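Local coordinates for putative oxidoreductase (Bacteroides fragilis NCTC 9343, PDB 3FHL), which probably catalyses a nicotinamide-dependent oxidation or reduction, as a member of the Gfo/Idh/MocA family with a Rossmann nucleotide-binding domain, its own substrate being unassigned, at residues Ala22-Thr27 with Glu269-Pro274; Phe31-Ile36 with Glu46-Ala51; Leu10-Met15 with Val71-Asn76. One frame throughout, in Å; residues are numbered along the deposited sequence. Where two conformers were deposited one is given.

Contact 1: Ala22-Thr27 with Glu269-Pro274; sequences APFIST and EIPERP
Pro23 and Thr27, one helical turn apart near the end of helix 15-27, face the irregular segment Glu269-Pro274, with CA atoms 6.7 Å apart for Pro23 and Ile270 and 6.3 Å for Thr27 and Glu272. Between these two points Pro271 pushes its ring against the helix. Its CG lies over one face of the Phe24 ring, displaced toward the rim and 25° off the ring normal, a CH-pi contact; its CB comes to 3.4 Å from Phe24 CE1. Pro271 CG also lies 3.7 Å from Pro23 O, and 3.8 Å from Pro23 CB. In Phe24, chi1 of -63° puts CG beside the backbone N.

Thr27 divides its two branches. OG1, between the backbone N and the carbonyl carbon (chi1 53°), turns back to bond Pro23 O at 2.9 Å, in the carbonyl plane and on a lone pair. A water weakly links the same OG1 to Pro271 O. CG2 instead meets the loop, 3.4 Å from Glu272 OE1 and 4.1 Å from Ile270 CG2. Across the loop, Arg273 NH1 and NH2 both hold Glu269 OE1 in a salt bridge. Leu265 of helix 261-266 touches Pro23, Phe24 and Pro271 alike. The core is a CH-pi contact between a proline and a phenylalanine, joining helix 15-27 of the Rossmann domain to a loop of the C-terminal alpha/beta domain.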
loop_
_atom_site.group_PDB
_atom_site.type_symbol
_atom_site.label_atom_id
_atom_site.label_comp_id
_atom_site.label_asym_id
_atom_site.label_seq_id
_atom_site.Cartn_x
_atom_site.Cartn_y
_atom_site.Cartn_z
ATOM N N ALA C 22 -15.608 -29.570 -13.173
ATOM C CA ALA C 22 -15.679 -30.570 -14.260
ATOM C C ALA C 22 -14.415 -30.755 -15.122
ATOM O O ALA C 22 -14.045 -31.897 -15.384
ATOM C CB ALA C 22 -16.921 -30.359 -15.124
ATOM N N PRO C 23 -13.735 -29.658 -15.553
ATOM C CA PRO C 23 -12.501 -29.881 -16.314
ATOM C C PRO C 23 -11.401 -30.662 -15.582
ATOM O O PRO C 23 -10.627 -31.355 -16.237
ATOM C CB PRO C 23 -12.021 -28.450 -16.612
ATOM C CG PRO C 23 -13.244 -27.672 -16.629
ATOM C CD PRO C 23 -14.027 -28.212 -15.481
ATOM N N PHE C 24 -11.352 -30.554 -14.252
ATOM C CA PHE C 24 -10.327 -31.221 -13.437
ATOM C C PHE C 24 -10.731 -32.595 -12.888
ATOM O O PHE C 24 -9.925 -33.525 -12.899
ATOM C CB PHE C 24 -9.847 -30.292 -12.318
ATOM C CG PHE C 24 -9.178 -29.058 -12.839
ATOM C CD1 PHE C 24 -7.884 -29.126 -13.357
ATOM C CD2 PHE C 24 -9.866 -27.850 -12.899
ATOM C CE1 PHE C 24 -7.257 -27.990 -13.868
ATOM C CE2 PHE C 24 -9.252 -26.706 -13.417
ATOM C CZ PHE C 24 -7.946 -26.781 -13.913
ATOM N N ILE C 25 -11.967 -32.722 -12.419
ATOM C CA ILE C 25 -12.506 -34.031 -12.032
ATOM C C ILE C 25 -12.398 -34.995 -13.229
ATOM O O ILE C 25 -12.003 -36.147 -13.061
ATOM C CB ILE C 25 -13.970 -33.940 -11.504
ATOM C CG1 ILE C 25 -14.056 -33.011 -10.287
ATOM C CG2 ILE C 25 -14.504 -35.343 -11.131
ATOM C CD1 ILE C 25 -15.412 -32.424 -10.065
ATOM N N SER C 26 -12.700 -34.486 -14.426
ATOM C CA SER C 26 -12.613 -35.238 -15.679
ATOM C C SER C 26 -11.189 -35.657 -16.061
ATOM O O SER C 26 -10.946 -36.837 -16.331
ATOM C CB SER C 26 -13.226 -34.430 -16.820
ATOM O OG SER C 26 -13.391 -35.219 -17.980
ATOM N N THR C 27 -10.245 -34.717 -16.066
ATOM C CA THR C 27 -8.890 -35.025 -16.544
ATOM C C THR C 27 -8.032 -35.767 -15.523
ATOM O O THR C 27 -7.094 -36.471 -15.898
ATOM C CB THR C 27 -8.134 -33.774 -17.055
ATOM O OG1 THR C 27 -8.139 -32.751 -16.052
ATOM C CG2 THR C 27 -8.776 -33.246 -18.335
ATOM N N GLU C 269 -10.735 -24.169 -22.657
ATOM C CA GLU C 269 -9.493 -24.891 -22.888
ATOM C C GLU C 269 -9.374 -26.063 -21.922
ATOM O O GLU C 269 -9.738 -25.949 -20.750
ATOM C CB GLU C 269 -8.290 -23.963 -22.767
ATOM C CG GLU C 269 -8.319 -22.843 -23.797
ATOM C CD GLU C 269 -7.088 -21.967 -23.757
ATOM O OE1 GLU C 269 -6.033 -22.428 -23.268
ATOM O OE2 GLU C 269 -7.180 -20.813 -24.231
ATOM N N ILE C 270 -8.893 -27.195 -22.437
ATOM C CA ILE C 270 -8.765 -28.416 -21.648
ATOM C C ILE C 270 -7.471 -28.326 -20.857
ATOM O O ILE C 270 -6.408 -28.113 -21.436
ATOM C CB ILE C 270 -8.793 -29.687 -22.541
ATOM C CG1 ILE C 270 -10.180 -29.851 -23.172
ATOM C CG2 ILE C 270 -8.411 -30.941 -21.742
ATOM C CD1 ILE C 270 -10.208 -30.786 -24.370
ATOM N N PRO C 271 -7.562 -28.455 -19.520
ATOM C CA PRO C 271 -6.375 -28.293 -18.680
ATOM C C PRO C 271 -5.317 -29.402 -18.699
ATOM O O PRO C 271 -4.338 -29.310 -17.949
ATOM C CB PRO C 271 -6.956 -28.101 -17.273
ATOM C CG PRO C 271 -8.303 -28.711 -17.312
ATOM C CD PRO C 271 -8.790 -28.676 -18.736
ATOM N N GLU C 272 -5.456 -30.408 -19.559
ATOM C CA GLU C 272 -4.528 -31.557 -19.507
ATOM C C GLU C 272 -3.044 -31.293 -19.891
ATOM O O GLU C 272 -2.140 -31.974 -19.389
ATOM C CB GLU C 272 -5.092 -32.765 -20.277
ATOM C CG GLU C 272 -4.784 -34.094 -19.579
ATOM C CD GLU C 272 -5.576 -35.274 -20.126
ATOM O OE1 GLU C 272 -6.786 -35.120 -20.431
ATOM O OE2 GLU C 272 -4.979 -36.369 -20.236
ATOM N N ARG C 273 -2.805 -30.282 -20.723
ATOM C CA ARG C 273 -1.547 -30.144 -21.468
ATOM C C ARG C 273 -0.296 -29.792 -20.634
ATOM O O ARG C 273 -0.419 -29.234 -19.548
ATOM C CB ARG C 273 -1.750 -29.151 -22.613
ATOM C CG ARG C 273 -2.166 -27.792 -22.175
ATOM C CD ARG C 273 -2.411 -26.909 -23.369
ATOM N NE ARG C 273 -2.433 -25.518 -22.947
ATOM C CZ ARG C 273 -3.496 -24.729 -23.003
ATOM N NH1 ARG C 273 -3.392 -23.476 -22.581
ATOM N NH2 ARG C 273 -4.649 -25.181 -23.489
ATOM N N PRO C 274 0.908 -30.166 -21.126
ATOM C CA PRO C 274 2.187 -29.887 -20.468
ATOM C C PRO C 274 2.450 -28.432 -20.058
ATOM O O PRO C 274 3.068 -28.202 -19.013
ATOM C CB PRO C 274 3.213 -30.317 -21.523
ATOM C CG PRO C 274 2.537 -31.423 -22.237
ATOM C CD PRO C 274 1.112 -30.978 -22.349
HETATM O O HOH W 1 -4.978 -31.710 -16.032
#

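Contact 2: Phe31-Ile36 with Glu46-Ala51; sequences FELYKI and ERYPQA
Leu33 on strand 31-37 meets Tyr48 in the loop that precedes strand 52-54, and its side chain can be followed outward. CB points toward the loop; CG stands anti to the backbone N (chi1 -175°), and from it the two methyls part. CD2 settles over one face of the Tyr48 ring, 3.9 Å from the centroid and 21° off the normal, a CH-pi contact displaced toward the rim; Tyr48 CG and Tyr48 CD1 are both 3.7 Å from Leu33 CD2. Leu33 CD1 turns instead to Leu10 of the neighbouring strand 6-10. The opposite face of the tyrosine carries Arg47 CB, so the ring is sandwiched between strand and loop, and Tyr48 OH lies over the centre of the Arg47 guanidinium, 3.1 Å above its plane.

Farther along, Ala51 CB touches Leu33 O, at 3.5 Å, and Ile36 CD1, at 3.8 Å. A type I turn from Tyr48 to Ala51, closed by Ala51 N to Tyr48 O at 3.2 Å, brings that methyl in. One water donates to both Tyr34 O and Gln50 O, 2.8 Å from each, and bridges strand and turn at the backbone. Ala22, Pro23 and Ser26 of helix 15-27 also touch Tyr48. The arrangement belongs to the Rossmann fold: the connection out of the second parallel strand folds back beside it before entering the edge strand 52-54.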
loop_
_atom_site.group_PDB
_atom_site.type_symbol
_atom_site.label_atom_id
_atom_site.label_comp_id
_atom_site.label_asym_id
_atom_site.label_seq_id
_atom_site.Cartn_x
_atom_site.Cartn_y
_atom_site.Cartn_z
ATOM N N PHE C 31 -10.158 -39.699 -10.451
ATOM C CA PHE C 31 -11.558 -39.358 -10.237
ATOM C C PHE C 31 -12.357 -39.811 -11.432
ATOM O O PHE C 31 -11.854 -39.809 -12.553
ATOM C CB PHE C 31 -11.748 -37.826 -10.087
ATOM C CG PHE C 31 -11.156 -37.255 -8.818
ATOM C CD1 PHE C 31 -11.956 -37.020 -7.711
ATOM C CD2 PHE C 31 -9.797 -36.964 -8.738
ATOM C CE1 PHE C 31 -11.408 -36.514 -6.527
ATOM C CE2 PHE C 31 -9.238 -36.475 -7.561
ATOM C CZ PHE C 31 -10.046 -36.235 -6.466
ATOM N N GLU C 32 -13.616 -40.166 -11.196
ATOM C CA GLU C 32 -14.568 -40.283 -12.282
ATOM C C GLU C 32 -15.616 -39.194 -12.112
ATOM O O GLU C 32 -16.262 -39.101 -11.056
ATOM C CB GLU C 32 -15.230 -41.672 -12.303
ATOM C CG GLU C 32 -16.258 -41.827 -13.427
ATOM C CD GLU C 32 -17.133 -43.077 -13.313
ATOM O OE1 GLU C 32 -17.922 -43.320 -14.250
ATOM O OE2 GLU C 32 -17.049 -43.801 -12.296
ATOM N N LEU C 33 -15.769 -38.355 -13.134
ATOM C CA LEU C 33 -16.884 -37.422 -13.189
ATOM C C LEU C 33 -18.111 -38.250 -13.522
ATOM O O LEU C 33 -18.479 -38.419 -14.688
ATOM C CB LEU C 33 -16.656 -36.301 -14.218
ATOM C CG LEU C 33 -17.702 -35.167 -14.317
ATOM C CD1 LEU C 33 -17.909 -34.390 -13.003
ATOM C CD2 LEU C 33 -17.368 -34.206 -15.463
ATOM N N TYR C 34 -18.729 -38.767 -12.465
ATOM C CA TYR C 34 -19.709 -39.840 -12.587
ATOM C C TYR C 34 -21.109 -39.287 -12.826
ATOM O O TYR C 34 -21.787 -39.688 -13.777
ATOM C CB TYR C 34 -19.641 -40.762 -11.357
ATOM C CG TYR C 34 -20.705 -41.835 -11.328
ATOM C CD1 TYR C 34 -20.849 -42.738 -12.389
ATOM C CD2 TYR C 34 -21.578 -41.939 -10.245
ATOM C CE1 TYR C 34 -21.840 -43.722 -12.369
ATOM C CE2 TYR C 34 -22.572 -42.922 -10.213
ATOM C CZ TYR C 34 -22.696 -43.808 -11.278
ATOM O OH TYR C 34 -23.677 -44.778 -11.250
ATOM N N LYS C 35 -21.530 -38.351 -11.983
ATOM C CA LYS C 35 -22.869 -37.796 -12.086
ATOM C C LYS C 35 -22.918 -36.276 -11.986
ATOM O O LYS C 35 -22.280 -35.691 -11.123
ATOM C CB LYS C 35 -23.785 -38.422 -11.037
ATOM C CG LYS C 35 -24.529 -39.616 -11.559
ATOM C CD LYS C 35 -25.401 -40.242 -10.501
ATOM C CE LYS C 35 -26.088 -41.445 -11.100
ATOM N NZ LYS C 35 -26.675 -42.372 -10.096
ATOM N N ILE C 36 -23.685 -35.647 -12.874
ATOM C CA ILE C 36 -23.858 -34.193 -12.859
ATOM C C ILE C 36 -25.338 -33.837 -12.707
ATOM O O ILE C 36 -26.173 -34.279 -13.497
ATOM C CB ILE C 36 -23.265 -33.521 -14.140
ATOM C CG1 ILE C 36 -21.763 -33.825 -14.272
ATOM C CG2 ILE C 36 -23.494 -32.016 -14.124
ATOM C CD1 ILE C 36 -21.179 -33.535 -15.649
ATOM N N GLU C 46 -22.211 -32.536 -24.298
ATOM C CA GLU C 46 -21.273 -32.191 -25.368
ATOM C C GLU C 46 -19.816 -32.485 -24.988
ATOM O O GLU C 46 -19.068 -33.045 -25.785
ATOM C CB GLU C 46 -21.441 -30.714 -25.765
ATOM C CG GLU C 46 -20.816 -30.315 -27.120
ATOM C CD GLU C 46 -21.752 -30.506 -28.323
ATOM O OE1 GLU C 46 -22.972 -30.722 -28.137
ATOM O OE2 GLU C 46 -21.256 -30.427 -29.469
ATOM N N ARG C 47 -19.423 -32.132 -23.765
ATOM C CA ARG C 47 -18.027 -32.282 -23.360
ATOM C C ARG C 47 -17.771 -33.464 -22.425
ATOM O O ARG C 47 -16.656 -33.985 -22.355
ATOM C CB ARG C 47 -17.503 -30.989 -22.735
ATOM C CG ARG C 47 -16.016 -30.815 -22.929
ATOM C CD ARG C 47 -15.512 -29.623 -22.174
ATOM N NE ARG C 47 -14.300 -29.957 -21.433
ATOM C CZ ARG C 47 -13.607 -29.087 -20.709
ATOM N NH1 ARG C 47 -14.002 -27.821 -20.634
ATOM N NH2 ARG C 47 -12.521 -29.482 -20.058
ATOM N N TYR C 48 -18.799 -33.890 -21.706
ATOM C CA TYR C 48 -18.651 -35.004 -20.778
ATOM C C TYR C 48 -19.698 -36.070 -21.078
ATOM O O TYR C 48 -20.588 -36.296 -20.262
ATOM C CB TYR C 48 -18.774 -34.504 -19.332
ATOM C CG TYR C 48 -17.879 -33.327 -19.038
ATOM C CD1 TYR C 48 -16.494 -33.494 -18.948
ATOM C CD2 TYR C 48 -18.406 -32.041 -18.876
ATOM C CE1 TYR C 48 -15.653 -32.414 -18.688
ATOM C CE2 TYR C 48 -17.564 -30.945 -18.623
ATOM C CZ TYR C 48 -16.189 -31.152 -18.532
ATOM O OH TYR C 48 -15.335 -30.107 -18.275
ATOM N N PRO C 49 -19.582 -36.752 -22.242
ATOM C CA PRO C 49 -20.682 -37.632 -22.653
ATOM C C PRO C 49 -20.779 -38.940 -21.850
ATOM O O PRO C 49 -21.766 -39.660 -21.985
ATOM C CB PRO C 49 -20.357 -37.928 -24.123
ATOM C CG PRO C 49 -18.880 -37.839 -24.206
ATOM C CD PRO C 49 -18.458 -36.797 -23.203
ATOM N N GLN C 50 -19.771 -39.217 -21.022
ATOM C CA GLN C 50 -19.711 -40.436 -20.211
ATOM C C GLN C 50 -20.232 -40.207 -18.795
ATOM O O GLN C 50 -20.361 -41.152 -18.009
ATOM C CB GLN C 50 -18.276 -40.973 -20.150
ATOM C CG GLN C 50 -17.801 -41.696 -21.405
ATOM C CD GLN C 50 -16.337 -42.094 -21.326
ATOM O OE1 GLN C 50 -15.445 -41.251 -21.440
ATOM N NE2 GLN C 50 -16.082 -43.385 -21.137
ATOM N N ALA C 51 -20.512 -38.945 -18.462
ATOM C CA ALA C 51 -21.122 -38.592 -17.184
ATOM C C ALA C 51 -22.613 -38.886 -17.259
ATOM O O ALA C 51 -23.194 -38.899 -18.349
ATOM C CB ALA C 51 -20.897 -37.117 -16.861
HETATM O O HOH W 2 -21.585 -41.788 -15.586
#

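Contact 3: Leu10-Met15 with Val71-Asn76; sequences LAAFGM and VNTPDN
Asn72 ND2 gives a hydrogen bond to Ala12 O at 3.1 Å, with an N-H...O angle of 157°, and also bonds Ser16 OG on helix 15-27. The donor stands above the Ala12 carbonyl plane, 36° out of it, and the acceptor is tilted from the asparagine amide plane. At the other end of the amide, Asn72 OD1 lies 2.9 Å from Ala12 N and 3.4 Å from Ala11 N. Asn72 CG sits between the backbone N and the carbonyl carbon (chi1 65°), which swings it across to segment Leu10-Met15.

Carbon atoms of the first loop also touch the amide. Leu10 CD1 is 3.6 Å from both Asn72 OD1 and Asn72 ND2, its side chain crossing the asparagine at about a right angle, and the CB atoms of Ala11 and Ala12 lie on OD1 as well. Ala12 CB also meets the main-chain Asn72 O at 3.6 Å. Beyond them Thr73 CG2, anti to the carbonyl carbon, rests 3.4 Å from Ala11 O and packs on Ala11 CB, while its OG1 is bonded to Thr77 OG1.

Through Ala12 O and Ser16 OG, ND2 joins the loop to the start of the helix, whose N-cap is Gly14. In relatives this loop, after the first Rossmann strand, lies at the dinucleotide phosphates. The ND2 bond to Ala12 O is consistent with the neutral amide helping to fix this loop, without adding charge beside the probable nucleotide site.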
loop_
_atom_site.group_PDB
_atom_site.type_symbol
_atom_site.label_atom_id
_atom_site.label_comp_id
_atom_site.label_asym_id
_atom_site.label_seq_id
_atom_site.Cartn_x
_atom_site.Cartn_y
_atom_site.Cartn_z
ATOM N N LEU C 10 -21.260 -33.986 -9.148
ATOM C CA LEU C 10 -21.151 -32.526 -9.236
ATOM C C LEU C 10 -22.544 -31.918 -9.102
ATOM O O LEU C 10 -23.442 -32.241 -9.882
ATOM C CB LEU C 10 -20.482 -32.127 -10.562
ATOM C CG LEU C 10 -20.147 -30.646 -10.836
ATOM C CD1 LEU C 10 -19.285 -30.035 -9.730
ATOM C CD2 LEU C 10 -19.495 -30.469 -12.209
ATOM N N ALA C 11 -22.719 -31.044 -8.108
ATOM C CA ALA C 11 -24.049 -30.534 -7.737
ATOM C C ALA C 11 -24.656 -29.520 -8.712
ATOM O O ALA C 11 -25.863 -29.304 -8.690
ATOM C CB ALA C 11 -24.030 -29.966 -6.322
ATOM N N ALA C 12 -23.835 -28.912 -9.570
ATOM C CA ALA C 12 -24.337 -27.938 -10.558
ATOM C C ALA C 12 -23.436 -27.809 -11.785
ATOM O O ALA C 12 -22.208 -27.937 -11.693
ATOM C CB ALA C 12 -24.554 -26.559 -9.901
ATOM N N PHE C 13 -24.044 -27.560 -12.938
ATOM C CA PHE C 13 -23.270 -27.298 -14.144
ATOM C C PHE C 13 -23.449 -25.843 -14.613
ATOM O O PHE C 13 -23.560 -25.564 -15.811
ATOM C CB PHE C 13 -23.619 -28.308 -15.244
ATOM C CG PHE C 13 -22.524 -28.512 -16.264
ATOM C CD1 PHE C 13 -21.309 -29.088 -15.899
ATOM C CD2 PHE C 13 -22.728 -28.159 -17.599
ATOM C CE1 PHE C 13 -20.300 -29.297 -16.848
ATOM C CE2 PHE C 13 -21.730 -28.352 -18.553
ATOM C CZ PHE C 13 -20.511 -28.928 -18.176
ATOM N N GLY C 14 -23.455 -24.916 -13.651
ATOM C CA GLY C 14 -23.378 -23.484 -13.948
ATOM C C GLY C 14 -21.930 -23.119 -14.235
ATOM O O GLY C 14 -21.118 -24.009 -14.526
ATOM N N MET C 15 -21.596 -21.828 -14.157
ATOM C CA MET C 15 -20.240 -21.366 -14.480
ATOM C C MET C 15 -19.167 -22.097 -13.669
ATOM O O MET C 15 -18.224 -22.632 -14.250
ATOM C CB MET C 15 -20.085 -19.845 -14.303
ATOM C CG MET C 15 -18.658 -19.286 -14.594
ATOM S SD MET C 15 -17.361 -19.488 -13.310
ATOM C CE MET C 15 -18.136 -18.790 -11.853
ATOM N N VAL C 71 -20.315 -29.592 -3.794
ATOM C CA VAL C 71 -21.459 -28.692 -3.579
ATOM C C VAL C 71 -21.132 -27.300 -4.162
ATOM O O VAL C 71 -20.420 -26.494 -3.547
ATOM C CB VAL C 71 -21.865 -28.651 -2.067
ATOM C CG1 VAL C 71 -23.005 -27.656 -1.779
ATOM C CG2 VAL C 71 -22.275 -30.048 -1.596
ATOM N N ASN C 72 -21.630 -27.048 -5.369
ATOM C CA ASN C 72 -21.368 -25.783 -6.065
ATOM C C ASN C 72 -22.661 -25.159 -6.601
ATOM O O ASN C 72 -22.683 -24.532 -7.663
ATOM C CB ASN C 72 -20.347 -25.999 -7.183
ATOM C CG ASN C 72 -20.860 -26.913 -8.275
ATOM O OD1 ASN C 72 -21.594 -27.862 -8.014
ATOM N ND2 ASN C 72 -20.499 -26.614 -9.507
ATOM N N THR C 73 -23.730 -25.358 -5.835
ATOM C CA THR C 73 -25.075 -24.865 -6.135
ATOM C C THR C 73 -25.220 -23.395 -5.670
ATOM O O THR C 73 -24.262 -22.852 -5.105
ATOM C CB THR C 73 -26.109 -25.771 -5.431
ATOM O OG1 THR C 73 -25.662 -26.072 -4.104
ATOM C CG2 THR C 73 -26.300 -27.060 -6.189
ATOM N N PRO C 74 -26.392 -22.734 -5.920
ATOM C CA PRO C 74 -26.584 -21.366 -5.392
ATOM C C PRO C 74 -26.399 -21.252 -3.881
ATOM O O PRO C 74 -26.708 -22.192 -3.143
ATOM C CB PRO C 74 -28.034 -21.046 -5.768
ATOM C CG PRO C 74 -28.284 -21.857 -6.984
ATOM C CD PRO C 74 -27.571 -23.153 -6.713
ATOM N N ASP C 75 -25.911 -20.086 -3.455
ATOM C CA ASP C 75 -25.375 -19.843 -2.107
ATOM C C ASP C 75 -26.249 -20.268 -0.921
ATOM O O ASP C 75 -25.722 -20.739 0.092
ATOM C CB ASP C 75 -25.009 -18.357 -1.941
ATOM C CG ASP C 75 -24.084 -17.830 -3.046
ATOM O OD1 ASP C 75 -23.689 -18.602 -3.954
ATOM O OD2 ASP C 75 -23.744 -16.625 -2.994
ATOM N N ASN C 76 -27.568 -20.104 -1.055
ATOM C CA ASN C 76 -28.509 -20.396 0.034
ATOM C C ASN C 76 -28.657 -21.878 0.387
ATOM O O ASN C 76 -29.061 -22.225 1.503
ATOM C CB ASN C 76 -29.884 -19.786 -0.263
ATOM C CG ASN C 76 -30.012 -18.360 0.242
ATOM O OD1 ASN C 76 -30.406 -17.459 -0.502
ATOM N ND2 ASN C 76 -29.678 -18.148 1.513
#

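Contacts 2 and 3 both lie within the Rossmann domain and are buried, whereas contact 1 crosses to the C-terminal domain and is only partly buried, with exposed residues on its loop side. Helix 15-27 ties the set together: contact 1 uses its last turns, contact 3 involves the loop entering it, and Tyr48 of contact 2 packs against it, Tyr48 OH lying 3.2 Å from Pro23 N. Strands 6-10 and 31-37 join contacts 2 and 3, Lys35 O and Leu10 N being 2.8 Å apart, a probable hydrogen bond. Chemically, contacts 1 and 2 rest on CH-pi and apolar touching with a bridging water each, weakly held in contact 1, while contact 3 depends on a direct amide-to-backbone bond.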